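Local coordinates for thioesterase superfamily protein (Shewanella loihica, PDB 2PRX) that probably hydrolyses thioesters, as a hot-dog fold enzyme of the thioesterase superfamily related to the PaaI thioesterases, at the interface of chains A and B. Coordinates in Å, arbitrary orientation; residue numbers count along the deposited sequence, not the author numbering. Chains: chain A/B, Thioesterase superfamily protein.

Contact 1: the interface of chains A and B. Residues chain A 67, 97-100; chain B 59, 102-104.
The phenol ring of B:Tyr104 is flanked by the methyl CG2 of A:Thr97, 3.5 Å from ring atom CE2. That methyl lies beyond the CD2-CE2 side of the ring and is raised above its plane. The methyl CG2 of B:Ile102, from the tyrosine's own chain, lies over one face, offset toward the rim; the threonine methyl is displaced toward the other side. The fold is the hot-dog of the 4HBT thioesterases, and strands 99-104 of the two chains pair antiparallel, as in many hot-dog dimers. Backbone bonds carry the pairing. A:Leu100 N donates to B:Ile102 O at 2.9 Å, and B:Ile102 N donates to A:Leu100 O at 2.7 Å. B:Tyr104 N reaches A:Ala98 O at 3.0 Å. CG of B:Tyr104 lies beside the backbone N (chi1 -54°), which sets the CD2-CE2 side of the ring against A:Thr97. The two side chains meet at a slant, and CB of B:Tyr104 is 3.7 Å from A:Thr97 O. The other branch of A:Thr97 faces its own chain. Its hydroxyl OG1 donates to A:Asp67 OD1 at 2.7 Å, from above the carboxylate plane, and thereby restrains that group. The second oxygen, A:Asp67 OD2, points at the start of helix 59-79, 3.7 Å from B:Gly59 C. By family resemblance A:Asp67 is probably the catalytic carboxylate, and the active site would then lie between the subunits.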
# COMPACT_ATOMS: atom_id res chain seq x y z
N ASP A 67 -4.37 3.46 4.23
CA ASP A 67 -3.38 3.82 5.24
C ASP A 67 -3.66 5.19 5.84
O ASP A 67 -3.65 5.37 7.05
CB ASP A 67 -2.00 3.82 4.58
CG ASP A 67 -0.83 4.14 5.48
OD1 ASP A 67 -1.02 4.41 6.67
OD2 ASP A 67 0.31 4.09 4.94
N THR A 97 1.15 3.67 11.14
CA THR A 97 0.71 2.31 10.84
C THR A 97 1.75 1.33 11.35
O THR A 97 2.93 1.52 11.08
CB THR A 97 0.50 2.09 9.33
OG1 THR A 97 -0.57 2.91 8.84
CG2 THR A 97 0.12 0.64 9.07
N ALA A 98 1.36 0.29 12.07
CA ALA A 98 2.32 -0.73 12.51
C ALA A 98 2.18 -1.97 11.64
O ALA A 98 3.11 -2.68 11.26
CB ALA A 98 2.12 -1.04 13.99
N ALA A 99 0.93 -2.25 11.29
CA ALA A 99 0.60 -3.30 10.35
C ALA A 99 -0.64 -2.88 9.56
O ALA A 99 -1.59 -2.27 10.05
CB ALA A 99 0.46 -4.58 11.14
N LEU A 100 -0.62 -3.20 8.28
CA LEU A 100 -1.73 -2.96 7.38
C LEU A 100 -1.80 -4.18 6.44
O LEU A 100 -0.83 -4.39 5.69
CB LEU A 100 -1.64 -1.70 6.54
CG LEU A 100 -2.83 -1.30 5.67
CD1 LEU A 100 -4.13 -1.18 6.47
CD2 LEU A 100 -2.54 0.02 4.97
N GLY B 59 4.63 6.24 4.00
CA GLY B 59 4.35 4.83 4.16
C GLY B 59 3.52 4.16 3.09
O GLY B 59 3.57 2.92 2.99
N ILE B 102 1.49 -5.77 5.29
CA ILE B 102 2.76 -5.10 5.54
C ILE B 102 2.94 -4.75 7.02
O ILE B 102 2.05 -4.11 7.59
CB ILE B 102 2.94 -3.85 4.68
CG1 ILE B 102 2.57 -4.07 3.21
CG2 ILE B 102 4.36 -3.32 4.80
CD1 ILE B 102 2.67 -2.89 2.27
N ASP B 103 4.04 -5.20 7.60
CA ASP B 103 4.66 -4.82 8.84
C ASP B 103 5.63 -3.67 8.60
O ASP B 103 6.64 -3.85 7.93
CB ASP B 103 5.48 -5.93 9.49
CG ASP B 103 4.72 -7.22 9.68
OD1 ASP B 103 3.60 -7.18 10.24
OD2 ASP B 103 5.27 -8.26 9.28
N TYR B 104 5.33 -2.52 9.20
CA TYR B 104 6.29 -1.42 9.13
C TYR B 104 7.20 -1.49 10.35
O TYR B 104 6.89 -1.19 11.50
CB TYR B 104 5.52 -0.11 8.95
CG TYR B 104 4.60 -0.19 7.74
CD1 TYR B 104 5.06 0.02 6.44
CD2 TYR B 104 3.27 -0.51 7.87
CE1 TYR B 104 4.22 -0.07 5.35
CE2 TYR B 104 2.41 -0.60 6.80
CZ TYR B 104 2.88 -0.38 5.52
OH TYR B 104 2.02 -0.47 4.44

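Contact 2: the interface of chains A and B. Residues chain A 17-18; chain B 51-52, 54.
The ring of B:Pro54 meets the imidazole of A:His17, with CG of the proline 3.8 Å from ND1. This is a loop-to-loop contact between the subunits of a hot-dog fold thioesterase. CD of B:Pro54 lies 4.1 Å from ND1 of A:His17. The proline carbon approaches ND1 from above the imidazole plane, and the two side chains cross at about a right angle. CG of A:His17 lies beside its backbone N (chi1 -48°), which turns the ring toward B:Pro54. A:His17 loses 63 Å² of surface to the partner, more than any other residue of the patch. Next to this centre, the CB of A:Cys18 lies 3.6 Å from the carbonyl oxygen O of B:Ala52. The amide N of A:Cys18 is 3.4 Å from B:Ala52 O, a contact not taken as a hydrogen bond. At the polar rim, the hydroxyl OG1 of B:Thr51 donates to A:His17 O at 2.9 Å. The donor is tilted 31° from the carbonyl plane. OG1 of B:Thr51 sits between its own backbone N and carbonyl carbon (chi1 43°), which aims it across the interface. A valine in place of B:Thr51 would probably leave A:His17 O without its hydroxyl partner, with a methyl set against it instead.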
# COMPACT_ATOMS: atom_id res chain seq x y z
N HIS A 17 2.49 17.16 6.16
CA HIS A 17 3.12 17.12 4.84
C HIS A 17 3.06 15.75 4.15
O HIS A 17 3.84 15.53 3.22
CB HIS A 17 4.58 17.57 4.93
CG HIS A 17 4.79 18.83 5.70
ND1 HIS A 17 5.01 18.83 7.06
CD2 HIS A 17 4.80 20.12 5.33
CE1 HIS A 17 5.16 20.07 7.49
NE2 HIS A 17 5.04 20.88 6.45
N CYS A 18 2.15 14.91 4.60
CA CYS A 18 1.77 13.63 4.00
C CYS A 18 0.84 13.83 2.80
O CYS A 18 0.76 14.96 2.32
CB CYS A 18 1.12 12.80 5.11
SG CYS A 18 0.92 11.04 4.71
N THR B 51 6.95 12.30 1.27
CA THR B 51 7.13 12.37 2.70
C THR B 51 5.93 11.89 3.51
O THR B 51 4.80 11.81 3.04
CB THR B 51 7.39 13.84 3.09
OG1 THR B 51 6.46 14.62 2.33
CG2 THR B 51 8.79 14.28 2.69
N ALA B 52 6.30 11.59 4.74
CA ALA B 52 5.50 11.16 5.86
C ALA B 52 5.24 12.36 6.78
O ALA B 52 4.44 13.23 6.44
CB ALA B 52 6.23 10.08 6.62
N PRO B 54 8.50 15.20 7.49
CA PRO B 54 9.81 15.66 7.03
C PRO B 54 10.97 14.81 7.56
O PRO B 54 11.16 14.62 8.76
CB PRO B 54 9.91 17.09 7.58
CG PRO B 54 8.49 17.46 7.89
CD PRO B 54 7.83 16.19 8.35

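Contact 1 and contact 2 lie about 16 Å apart, measured between the centres of their C-alpha atoms. They share no residue. In chain B they are close in sequence: the loop at 51-54 of contact 2 comes shortly before B:Gly59 of contact 1, which opens helix 59-79. Contact 1 is mostly strand pairing, while contact 2 joins loop segments. Chain A contributes its early loop to one and its strands and helix to the other. The two-fold axis repeats both with the chains exchanged, which fits a hot-dog dimer, although the structure alone does not prove the state in solution.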